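Long-range contact in lipoprotein, putative (Bacillus anthracis, PDB 4NOH), which is of unknown function but is a putative lipoprotein, probably membrane-attached and classed as lipid-binding: residues T4-T18 with I154-V168. Numbering follows the deposited sequence. Where two conformers were deposited one is given.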
ATOM      1  N   THR A   4      -7.441 -11.750   9.623  1.00 24.02           N
ATOM      2  CA  THR A   4      -7.810 -12.682   8.563  1.00 22.30           C
ATOM      3  C   THR A   4      -7.471 -12.102   7.198  1.00 17.56           C
ATOM      4  O   THR A   4      -7.795 -12.674   6.172  1.00 18.08           O
ATOM      5  CB  THR A   4      -9.309 -13.029   8.621  1.00 24.63           C
ATOM      6  OG1 THR A   4     -10.066 -11.814   8.649  1.00 28.34           O
ATOM      7  CG2 THR A   4      -9.623 -13.820   9.878  1.00 27.54           C
ATOM      8  N   GLY A   5      -6.812 -10.946   7.169  1.00 15.20           N
ATOM      9  CA  GLY A   5      -6.414 -10.379   5.917  1.00 14.83           C
ATOM     10  C   GLY A   5      -4.940 -10.558   5.629  1.00 13.28           C
ATOM     11  O   GLY A   5      -4.114 -10.633   6.534  1.00 13.59           O
ATOM     12  N   ILE A   6      -4.624 -10.623   4.353  1.00 11.88           N
ATOM     13  CA  ILE A   6      -3.227 -10.597   3.896  1.00 12.35           C
ATOM     14  C   ILE A   6      -3.087  -9.490   2.860  1.00 12.17           C
ATOM     15  O   ILE A   6      -3.848  -9.426   1.873  1.00 12.63           O
ATOM     16  CB  ILE A   6      -2.736 -11.924   3.291  1.00 13.20           C
ATOM     17  CG1 ILE A   6      -2.917 -13.076   4.311  1.00 14.13           C
ATOM     18  CG2 ILE A   6      -1.269 -11.785   2.889  1.00 14.02           C
ATOM     19  CD1 ILE A   6      -2.523 -14.471   3.838  1.00 14.67           C
ATOM     20  N   VAL A   7      -2.147  -8.589   3.095  1.00 11.42           N
ATOM     21  CA  VAL A   7      -1.762  -7.577   2.112  1.00 11.05           C
ATOM     22  C   VAL A   7      -0.514  -8.110   1.421  1.00 10.93           C
ATOM     23  O   VAL A   7       0.412  -8.566   2.087  1.00 11.45           O
ATOM     24  CB  VAL A   7      -1.486  -6.198   2.730  1.00 11.81           C
ATOM     25  CG1 VAL A   7      -0.865  -5.241   1.708  1.00 12.43           C
ATOM     26  CG2 VAL A   7      -2.771  -5.597   3.298  1.00 13.03           C
HETATM   27  N   MSE A   8      -0.507  -8.066   0.105  1.00 11.77           N
HETATM   28  CA  MSE A   8       0.601  -8.559  -0.702  1.00 12.67           C
HETATM   29  C   MSE A   8       0.993  -7.512  -1.710  1.00 12.22           C
HETATM   30  O   MSE A   8       0.177  -6.688  -2.141  1.00 12.93           O
HETATM   31  CB  MSE A   8       0.234  -9.883  -1.378  1.00 14.27           C
HETATM   32  CG  MSE A   8      -1.034  -9.826  -2.194  1.00 14.62           C
HETATM   33 SE   MSE A   8      -1.698 -11.647  -2.632  1.00 18.81          SE
HETATM   34  CE  MSE A   8      -2.674 -11.913  -0.962  1.00 20.74           C
ATOM     35  N   TYR A   9       2.251  -7.555  -2.131  1.00 12.43           N
ATOM     36  CA  TYR A   9       2.804  -6.569  -3.013  1.00 12.68           C
ATOM     37  C   TYR A   9       3.607  -7.244  -4.072  1.00 12.97           C
ATOM     38  O   TYR A   9       4.352  -8.171  -3.786  1.00 13.56           O
ATOM     39  CB  TYR A   9       3.777  -5.652  -2.269  1.00 13.53           C
ATOM     40  CG  TYR A   9       3.260  -5.011  -1.007  1.00 12.73           C
ATOM     41  CD1 TYR A   9       3.286  -5.705   0.195  1.00 11.99           C
ATOM     42  CD2 TYR A   9       2.804  -3.699  -0.996  1.00 13.15           C
ATOM     43  CE1 TYR A   9       2.876  -5.113   1.368  1.00 12.30           C
ATOM     44  CE2 TYR A   9       2.370  -3.086   0.183  1.00 12.91           C
ATOM     45  CZ  TYR A   9       2.395  -3.809   1.363  1.00 12.96           C
ATOM     46  OH  TYR A   9       1.923  -3.222   2.519  1.00 12.59           O
ATOM     47  N   GLY A  10       3.507  -6.760  -5.297  1.00 13.49           N
ATOM     48  CA  GLY A  10       4.333  -7.372  -6.355  1.00 14.27           C
ATOM     49  C   GLY A  10       3.814  -7.034  -7.709  1.00 14.16           C
ATOM     50  O   GLY A  10       3.092  -6.046  -7.908  1.00 15.26           O
ATOM     51  N   ASP A  11       4.241  -7.800  -8.691  1.00 15.12           N
ATOM     52  CA  ASP A  11       3.691  -7.610 -10.020  1.00 16.27           C
ATOM     53  C   ASP A  11       2.255  -8.064 -10.028  1.00 15.91           C
ATOM     54  O   ASP A  11       1.901  -9.015  -9.343  1.00 14.35           O
ATOM     55  CB  ASP A  11       4.466  -8.447 -11.065  1.00 19.69           C
ATOM     56  CG  ASP A  11       5.669  -7.747 -11.607  1.00 25.88           C
ATOM     57  OD1 ASP A  11       6.067  -6.651 -11.091  1.00 29.19           O
ATOM     58  OD2 ASP A  11       6.181  -8.295 -12.618  1.00 28.97           O
ATOM     59  N   GLU A  12       1.427  -7.408 -10.840  1.00 15.54           N
ATOM     60  CA  GLU A  12       0.038  -7.805 -10.965  1.00 17.29           C
ATOM     61  C   GLU A  12      -0.108  -9.297 -11.186  1.00 16.01           C
ATOM     62  O   GLU A  12      -0.968  -9.928 -10.580  1.00 14.72           O
ATOM     63  CB  GLU A  12      -0.695  -7.032 -12.084  1.00 19.51           C
ATOM     64  CG  GLU A  12      -2.194  -7.401 -12.149  1.00 23.19           C
ATOM     65  CD  GLU A  12      -3.006  -6.626 -13.187  1.00 30.59           C
ATOM     66  OE1 GLU A  12      -2.447  -5.734 -13.850  1.00 38.19           O
ATOM     67  OE2 GLU A  12      -4.222  -6.915 -13.335  1.00 38.07           O
ATOM     68  N   THR A  13       0.736  -9.887 -12.029  1.00 15.65           N
ATOM     69  CA  THR A  13       0.546 -11.297 -12.341  1.00 16.36           C
ATOM     70  C   THR A  13       0.800 -12.173 -11.123  1.00 15.25           C
ATOM     71  O   THR A  13       0.079 -13.120 -10.893  1.00 15.63           O
ATOM     72  CB  THR A  13       1.328 -11.804 -13.536  1.00 19.77           C
ATOM     73  OG1 THR A  13       0.850 -13.124 -13.839  1.00 21.68           O
ATOM     74  CG2 THR A  13       2.781 -11.805 -13.251  1.00 19.17           C
ATOM     75  N   GLY A  14       1.792 -11.830 -10.317  1.00 14.46           N
ATOM     76  CA  GLY A  14       2.080 -12.617  -9.141  1.00 14.03           C
ATOM     77  C   GLY A  14       0.988 -12.502  -8.094  1.00 13.35           C
ATOM     78  O   GLY A  14       0.619 -13.478  -7.452  1.00 14.20           O
ATOM     79  N   VAL A  15       0.459 -11.288  -7.923  1.00 13.17           N
ATOM     80  CA  VAL A  15      -0.625 -11.056  -6.979  1.00 13.33           C
ATOM     81  C   VAL A  15      -1.848 -11.820  -7.453  1.00 12.88           C
ATOM     82  O   VAL A  15      -2.497 -12.542  -6.674  1.00 12.98           O
ATOM     83  CB  VAL A  15      -0.937  -9.545  -6.836  1.00 13.46           C
ATOM     84  CG1 VAL A  15      -2.225  -9.334  -6.052  1.00 13.90           C
ATOM     85  CG2 VAL A  15       0.238  -8.833  -6.216  1.00 15.01           C
ATOM     86  N   GLN A  16      -2.165 -11.693  -8.733  1.00 14.06           N
ATOM     87  CA  GLN A  16      -3.317 -12.403  -9.283  1.00 15.15           C
ATOM     88  C   GLN A  16      -3.179 -13.918  -9.158  1.00 14.88           C
ATOM     89  O   GLN A  16      -4.150 -14.622  -8.853  1.00 14.74           O
ATOM     90  CB  GLN A  16      -3.494 -12.059 -10.768  1.00 17.54           C
ATOM     91  CG  GLN A  16      -4.772 -12.607 -11.361  1.00 20.32           C
ATOM     92  CD  GLN A  16      -5.995 -12.023 -10.691  1.00 23.20           C
ATOM     93  OE1 GLN A  16      -6.204 -10.794 -10.704  1.00 26.53           O
ATOM     94  NE2 GLN A  16      -6.816 -12.885 -10.103  1.00 28.70           N
ATOM     95  N   GLN A  17      -1.998 -14.449  -9.448  1.00 14.92           N
ATOM     96  CA  GLN A  17      -1.793 -15.890  -9.340  1.00 15.67           C
ATOM     97  C   GLN A  17      -2.014 -16.366  -7.911  1.00 14.04           C
ATOM     98  O   GLN A  17      -2.441 -17.485  -7.692  1.00 14.13           O
ATOM     99  CB  GLN A  17      -0.394 -16.307  -9.796  1.00 17.84           C
ATOM    100  CG  GLN A  17      -0.163 -16.211 -11.297  1.00 21.16           C
ATOM    101  CD  GLN A  17       1.192 -16.752 -11.687  1.00 27.11           C
ATOM    102  OE1 GLN A  17       1.569 -17.842 -11.280  1.00 31.53           O
ATOM    103  NE2 GLN A  17       1.930 -15.993 -12.482  1.00 28.62           N
ATOM    104  N   THR A  18      -1.660 -15.520  -6.951  1.00 12.46           N
ATOM    105  CA  THR A  18      -1.814 -15.875  -5.555  1.00 12.61           C
ATOM    106  C   THR A  18      -3.294 -15.875  -5.189  1.00 12.86           C
ATOM    107  O   THR A  18      -3.765 -16.798  -4.540  1.00 13.57           O
ATOM    108  CB  THR A  18      -1.005 -14.926  -4.672  1.00 12.75           C
ATOM    109  OG1 THR A  18       0.386 -15.042  -5.034  1.00 13.93           O
ATOM    110  CG2 THR A  18      -1.191 -15.279  -3.217  1.00 14.09           C
ATOM    111  N   ILE A 154       2.675 -18.245   1.178  1.00 18.82           N
ATOM    112  CA  ILE A 154       2.789 -17.039   0.342  1.00 18.13           C
ATOM    113  C   ILE A 154       4.160 -16.379   0.540  1.00 20.30           C
ATOM    114  O   ILE A 154       4.819 -15.953  -0.418  1.00 18.68           O
ATOM    115  CB  ILE A 154       1.640 -16.053   0.614  1.00 16.12           C
ATOM    116  CG1 ILE A 154       0.316 -16.668   0.119  1.00 15.81           C
ATOM    117  CG2 ILE A 154       1.925 -14.710  -0.045  1.00 16.61           C
ATOM    118  CD1 ILE A 154      -0.928 -15.896   0.485  1.00 15.19           C
ATOM    119  N   LYS A 155       4.598 -16.312   1.790  1.00 22.57           N
ATOM    120  CA  LYS A 155       5.919 -15.766   2.087  1.00 24.86           C
ATOM    121  C   LYS A 155       7.067 -16.592   1.518  1.00 27.27           C
ATOM    122  O   LYS A 155       8.049 -16.030   1.051  1.00 30.36           O
ATOM    123  CB  LYS A 155       6.070 -15.576   3.583  1.00 27.74           C
ATOM    124  CG  LYS A 155       5.394 -14.316   4.082  1.00 28.39           C
ATOM    125  CD  LYS A 155       6.099 -13.052   3.580  1.00 31.01           C
ATOM    126  CE  LYS A 155       7.514 -12.938   4.119  1.00 33.67           C
ATOM    127  NZ  LYS A 155       8.325 -11.813   3.563  1.00 35.77           N
ATOM    128  N   ARG A 156       6.955 -17.915   1.552  1.00 27.99           N
ATOM    129  CA  ARG A 156       8.021 -18.795   1.005  1.00 31.11           C
ATOM    130  C   ARG A 156       8.037 -18.813  -0.513  1.00 29.72           C
ATOM    131  O   ARG A 156       9.059 -19.099  -1.127  1.00 31.65           O
ATOM    132  CB  ARG A 156       7.860 -20.237   1.475  1.00 35.01           C
ATOM    133  CG  ARG A 156       8.479 -20.559   2.821  1.00 40.60           C
ATOM    134  CD  ARG A 156       8.330 -22.043   3.109  1.00 43.30           C
ATOM    135  NE  ARG A 156       6.928 -22.425   3.308  1.00 47.11           N
ATOM    136  CZ  ARG A 156       6.338 -22.594   4.495  1.00 48.49           C
ATOM    137  NH1 ARG A 156       7.016 -22.444   5.633  1.00 50.24           N
ATOM    138  NH2 ARG A 156       5.060 -22.940   4.548  1.00 51.48           N
ATOM    139  N   GLY A 157       6.888 -18.523  -1.104  1.00 26.22           N
ATOM    140  CA  GLY A 157       6.715 -18.523  -2.525  1.00 24.36           C
ATOM    141  C   GLY A 157       7.407 -17.390  -3.245  1.00 24.34           C
ATOM    142  O   GLY A 157       7.954 -16.472  -2.631  1.00 25.13           O
ATOM    143  N   SER A 158       7.346 -17.460  -4.568  1.00 23.03           N
ATOM    144  CA  SER A 158       8.003 -16.501  -5.440  1.00 22.91           C
ATOM    145  C   SER A 158       7.028 -15.717  -6.294  1.00 22.05           C
ATOM    146  O   SER A 158       7.426 -15.150  -7.305  1.00 23.46           O
ATOM    147  CB  SER A 158       8.927 -17.250  -6.395  1.00 26.54           C
ATOM    148  OG  SER A 158       9.787 -18.155  -5.714  1.00 30.17           O
ATOM    149  N   LYS A 159       5.750 -15.725  -5.934  1.00 17.19           N
ATOM    150  CA  LYS A 159       4.743 -15.016  -6.737  1.00 17.33           C
ATOM    151  C   LYS A 159       4.656 -13.560  -6.339  1.00 15.68           C
ATOM    152  O   LYS A 159       4.588 -12.667  -7.207  1.00 16.42           O
ATOM    153  CB  LYS A 159       3.388 -15.710  -6.632  1.00 18.53           C
ATOM    154  CG  LYS A 159       3.395 -17.115  -7.222  1.00 22.16           C
ATOM    155  CD  LYS A 159       2.058 -17.816  -7.046  1.00 26.37           C
ATOM    156  CE  LYS A 159       2.093 -19.235  -7.568  1.00 30.84           C
ATOM    157  NZ  LYS A 159       0.829 -19.928  -7.197  1.00 34.84           N
ATOM    158  N   VAL A 160       4.667 -13.297  -5.032  1.00 14.61           N
ATOM    159  CA  VAL A 160       4.652 -11.914  -4.575  1.00 14.05           C
ATOM    160  C   VAL A 160       5.957 -11.594  -3.864  1.00 15.37           C
ATOM    161  O   VAL A 160       6.641 -12.488  -3.345  1.00 17.12           O
ATOM    162  CB  VAL A 160       3.470 -11.600  -3.668  1.00 14.01           C
ATOM    163  CG1 VAL A 160       2.178 -11.829  -4.423  1.00 13.87           C
ATOM    164  CG2 VAL A 160       3.510 -12.403  -2.389  1.00 14.64           C
ATOM    165  N   GLU A 161       6.284 -10.295  -3.890  0.60 15.48           N
ATOM    166  CA  GLU A 161       7.531  -9.741  -3.322  0.60 16.80           C
ATOM    167  C   GLU A 161       7.503  -9.566  -1.796  0.60 16.37           C
ATOM    168  O   GLU A 161       8.557  -9.625  -1.132  0.60 18.15           O
ATOM    169  CB  GLU A 161       7.836  -8.394  -4.004  0.60 18.10           C
ATOM    170  CG  GLU A 161       8.032  -8.547  -5.517  0.60 19.61           C
ATOM    171  CD  GLU A 161       8.294  -7.265  -6.277  0.60 22.65           C
ATOM    172  OE1 GLU A 161       8.700  -6.252  -5.677  0.60 25.89           O
ATOM    173  OE2 GLU A 161       8.112  -7.291  -7.517  0.60 24.78           O
ATOM    174  N   GLU A 162       6.303  -9.358  -1.244  1.00 14.60           N
ATOM    175  CA  GLU A 162       6.135  -9.140   0.171  1.00 15.37           C
ATOM    176  C   GLU A 162       4.679  -9.384   0.536  1.00 13.32           C
ATOM    177  O   GLU A 162       3.794  -9.289  -0.304  1.00 12.95           O
ATOM    178  CB  GLU A 162       6.530  -7.692   0.498  1.00 16.20           C
ATOM    179  CG  GLU A 162       6.461  -7.309   1.973  1.00 17.68           C
ATOM    180  CD  GLU A 162       7.308  -8.196   2.876  1.00 19.67           C
ATOM    181  OE1 GLU A 162       8.380  -7.739   3.333  1.00 24.00           O
ATOM    182  OE2 GLU A 162       6.937  -9.375   3.102  1.00 20.38           O
ATOM    183  N   ALA A 163       4.453  -9.769   1.787  1.00 13.76           N
ATOM    184  CA  ALA A 163       3.116 -10.027   2.284  1.00 12.94           C
ATOM    185  C   ALA A 163       3.112  -9.917   3.789  1.00 13.43           C
ATOM    186  O   ALA A 163       4.107 -10.196   4.440  1.00 14.98           O
ATOM    187  CB  ALA A 163       2.621 -11.403   1.847  1.00 13.36           C
ATOM    188  N   HIS A 164       1.981  -9.483   4.347  1.00 12.66           N
ATOM    189  CA  HIS A 164       1.830  -9.381   5.785  1.00 13.49           C
ATOM    190  C   HIS A 164       0.388  -9.560   6.196  1.00 13.52           C
ATOM    191  O   HIS A 164      -0.539  -9.290   5.408  1.00 12.93           O
ATOM    192  CB  HIS A 164       2.463  -8.092   6.376  1.00 13.82           C
ATOM    193  CG  HIS A 164       1.998  -6.795   5.772  1.00 13.40           C
ATOM    194  ND1 HIS A 164       1.675  -5.705   6.547  1.00 14.43           N
ATOM    195  CD2 HIS A 164       1.899  -6.381   4.488  1.00 13.31           C
ATOM    196  CE1 HIS A 164       1.378  -4.679   5.762  1.00 13.70           C
ATOM    197  NE2 HIS A 164       1.536  -5.054   4.511  1.00 12.87           N
HETATM  198  N   MSE A 165       0.203 -10.008   7.432  1.00 15.03           N
HETATM  199  CA  MSE A 165      -1.116 -10.198   8.003  1.00 15.91           C
HETATM  200  C   MSE A 165      -1.642  -8.876   8.475  1.00 16.38           C
HETATM  201  O   MSE A 165      -0.927  -8.089   9.132  1.00 17.63           O
HETATM  202  CB  MSE A 165      -1.054 -11.090   9.236  1.00 18.37           C
HETATM  203  CG  MSE A 165      -0.554 -12.490   8.888  1.00 21.25           C
HETATM  204 SE   MSE A 165      -1.914 -13.594   7.994  1.00 22.16          SE
HETATM  205  CE  MSE A 165      -3.569 -13.210   8.984  1.00 24.76           C
ATOM    206  N   VAL A 166      -2.925  -8.655   8.233  1.00 15.97           N
ATOM    207  CA  VAL A 166      -3.542  -7.423   8.624  1.00 17.95           C
ATOM    208  C   VAL A 166      -4.945  -7.635   9.156  1.00 18.51           C
ATOM    209  O   VAL A 166      -5.609  -8.598   8.802  1.00 18.20           O
ATOM    210  CB  VAL A 166      -3.618  -6.427   7.430  1.00 17.74           C
ATOM    211  CG1 VAL A 166      -2.243  -6.197   6.802  1.00 17.84           C
ATOM    212  CG2 VAL A 166      -4.612  -6.882   6.350  1.00 17.92           C
ATOM    213  N   GLU A 167      -5.393  -6.724  10.018  0.60 19.56           N
ATOM    214  CA  GLU A 167      -6.766  -6.755  10.505  0.60 22.12           C
ATOM    215  C   GLU A 167      -7.629  -6.019   9.488  0.60 22.48           C
ATOM    216  O   GLU A 167      -7.327  -4.880   9.099  0.60 23.29           O
ATOM    217  CB  GLU A 167      -6.868  -6.128  11.896  0.60 24.67           C
ATOM    218  CG  GLU A 167      -6.102  -6.938  12.922  0.60 26.34           C
ATOM    219  CD  GLU A 167      -6.340  -6.507  14.351  0.60 30.94           C
ATOM    220  OE1 GLU A 167      -6.804  -5.369  14.579  0.60 32.97           O
ATOM    221  OE2 GLU A 167      -6.044  -7.323  15.255  0.60 32.76           O
ATOM    222  N   VAL A 168      -8.687  -6.675   9.033  1.00 22.27           N
ATOM    223  CA  VAL A 168      -9.536  -6.069   8.026  1.00 24.39           C
ATOM    224  C   VAL A 168     -10.624  -5.213   8.667  1.00 27.79           C
ATOM    225  O   VAL A 168     -10.906  -5.337   9.859  1.00 29.79           O
ATOM    226  CB  VAL A 168     -10.064  -7.101   7.017  1.00 25.14           C
ATOM    227  CG1 VAL A 168      -8.897  -7.595   6.170  1.00 24.36           C
ATOM    228  CG2 VAL A 168     -10.756  -8.243   7.712  1.00 28.09           C
TER
HETATM  229  O   HOH W   1      -9.120  -9.326  10.260  1.00 24.66           O
HETATM  230  O   HOH W   2       5.653 -10.150  -7.704  1.00 17.11           O
HETATM  231  O   HOH W   3       0.212 -20.160 -10.548  0.50 28.83           O
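Strands 5-10 and 162-166 pair antiparallel at one margin of the large mixed sheet, 162-166 being its outermost strand and 134-142 flanking 5-10 on the other side. V7 and H164 exchange two backbone hydrogen bonds, V7 N to H164 O and H164 N to V7 O, both 2.9 Å. Beside Y9, E161 and E162 form a classic beta bulge: E161 N bonds Y9 O at 2.9 Å, while E162 N reaches the same oxygen weakly. On the face carrying V7, Y9 and H164, Y9 OH and H164 NE2 share a hydrogen bond of 2.7 Å. The rings lie nearly coplanar, edge against edge (planes 9° apart), and Y115 stacks on Y9. With CG set between its backbone N and carbonyl carbon (chi1 55°), the imidazole lies alongside V7, and V166 CG1 covers one face near its rim. On the opposite face, which carries I6, M8, A163 and M165, I6 CD1 meets I154 CD1 tip to tip at 4.0 Å, and I6 CG1 packs on the selenium of M165. Helix 12-21 packs here through T18 CG2, 3.8 Å from I154 CD1, and V15 CG2, which touches V160 CG1. G14 CA approaches K159 O of the following loop to 3.2 Å in a CA-H...O contact, and a water bridges D11 N and K159 O. The result is an antiparallel edge pair with a classic bulge, uniting the chain's N- and C-terminal strands, helices packed on one face.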